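Local coordinates for hypothetical protein XAC2396 (PDB 2G3W) that is of unknown function but has a compact fold built around a variation of the PD-(D/E)XK nuclease motif, so a nucleic-acid-related role is possible though unproven, at residues Ile132-Ser136 with Gln137-Ala141. Residues are numbered along the deposited sequence; the frame is centred on the assembly and turned at random.
Sequences IELDS and QATEA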
# COMPACT_ATOMS: atom_id res chain seq x y z
N ILE A 132 -2.01 -2.66 -8.78
CA ILE A 132 -3.09 -1.93 -8.13
C ILE A 132 -4.47 -2.47 -8.53
O ILE A 132 -4.64 -3.05 -9.62
CB ILE A 132 -3.02 -0.41 -8.34
CG1 ILE A 132 -3.45 -0.01 -9.71
CG2 ILE A 132 -1.60 0.21 -7.99
CD1 ILE A 132 -3.95 1.39 -9.71
N GLU A 133 -5.42 -2.30 -7.62
CA GLU A 133 -6.79 -2.74 -7.89
C GLU A 133 -7.73 -1.56 -7.67
O GLU A 133 -7.64 -0.87 -6.65
CB GLU A 133 -7.22 -3.88 -6.99
CG GLU A 133 -8.70 -4.14 -7.16
CD GLU A 133 -9.17 -5.43 -6.57
OE1 GLU A 133 -8.35 -6.16 -5.98
OE2 GLU A 133 -10.38 -5.73 -6.71
N LEU A 134 -8.62 -1.36 -8.65
CA LEU A 134 -9.67 -0.36 -8.56
C LEU A 134 -11.02 -1.05 -8.35
O LEU A 134 -11.29 -2.08 -8.95
CB LEU A 134 -9.72 0.41 -9.87
CG LEU A 134 -8.39 0.93 -10.41
CD1 LEU A 134 -8.59 1.61 -11.81
CD2 LEU A 134 -7.75 1.89 -9.39
N ASP A 135 -11.87 -0.45 -7.52
CA ASP A 135 -13.21 -0.96 -7.26
C ASP A 135 -13.99 -1.01 -8.57
O ASP A 135 -14.09 0.01 -9.26
CB ASP A 135 -13.92 -0.03 -6.28
CG ASP A 135 -15.34 -0.52 -5.92
OD1 ASP A 135 -16.26 -0.27 -6.71
OD2 ASP A 135 -15.53 -1.15 -4.86
N SER A 136 -14.56 -2.17 -8.89
CA SER A 136 -15.24 -2.35 -10.18
C SER A 136 -16.51 -1.51 -10.31
O SER A 136 -16.92 -1.15 -11.41
CB SER A 136 -15.60 -3.81 -10.42
OG SER A 136 -16.35 -4.33 -9.35
N GLN A 137 -17.18 -1.23 -9.19
CA GLN A 137 -18.41 -0.43 -9.27
C GLN A 137 -18.06 1.01 -9.61
O GLN A 137 -18.79 1.67 -10.35
CB GLN A 137 -19.21 -0.53 -7.99
CG GLN A 137 -20.00 -1.82 -7.93
CD GLN A 137 -20.75 -1.97 -6.65
OE1 GLN A 137 -20.16 -1.96 -5.56
NE2 GLN A 137 -22.07 -2.10 -6.75
N ALA A 138 -16.92 1.47 -9.10
CA ALA A 138 -16.45 2.83 -9.39
C ALA A 138 -15.99 3.02 -10.85
O ALA A 138 -16.34 4.01 -11.49
CB ALA A 138 -15.33 3.25 -8.39
N THR A 139 -15.24 2.05 -11.38
CA THR A 139 -14.81 2.08 -12.78
C THR A 139 -16.04 2.04 -13.70
O THR A 139 -16.08 2.74 -14.72
CB THR A 139 -13.77 0.95 -13.10
OG1 THR A 139 -14.31 -0.34 -12.76
CG2 THR A 139 -12.50 1.15 -12.27
N GLU A 140 -17.05 1.26 -13.32
CA GLU A 140 -18.25 1.17 -14.14
C GLU A 140 -19.04 2.49 -14.15
O GLU A 140 -19.57 2.90 -15.19
CB GLU A 140 -19.11 0.00 -13.68
CG GLU A 140 -20.27 -0.29 -14.60
CD GLU A 140 -21.00 -1.54 -14.18
OE1 GLU A 140 -20.47 -2.24 -13.28
OE2 GLU A 140 -22.07 -1.82 -14.74
N ALA A 141 -19.07 3.16 -12.99
CA ALA A 141 -19.61 4.53 -12.89
C ALA A 141 -18.76 5.50 -13.71
O ALA A 141 -19.28 6.45 -14.31
CB ALA A 141 -19.64 4.97 -11.42
O HOH W 1 -18.69 -3.76 -12.63
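Asp135 is the N-cap of helix 136-143: its OD1 accepts from Ala138 N at 3.0 Å, through the lone pair turned away from OD2, and more weakly from Gln137 N at 2.8 Å, where the N-H...O angle is only 123°. The Asp135 chi1 of -179° sets the carboxyl carbon opposite the backbone N and brings OD1 to the amides that start the helix, where its negative charge probably interacts favourably with the positive end of the helix dipole. The backbone carbonyl of the same residue opens the helical bonding, Asp135 O taking Thr139 N at 3.2 Å. One residue on, Ser136 O receives Glu140 N at 3.1 Å. Thr139 OG1 lies 3.0 Å from Ser136 O, but Glu38 OE2 of helix 37-49 competes for its proton. Behind the cap, Thr139 CG2 packs against Leu134 CB at 3.7 Å, the two side chains crossing at about a right angle and joining the strand's exit to the buried side of the helix. Leu134 continues onto Val42, Leu45, Ile105 and Leu172, and Thr139 onto Val42 and Tyr107. The turn thus carries the chain from strand 129-133, between strands 101-106 and 168-176, into a short helix packed beside helix 37-49.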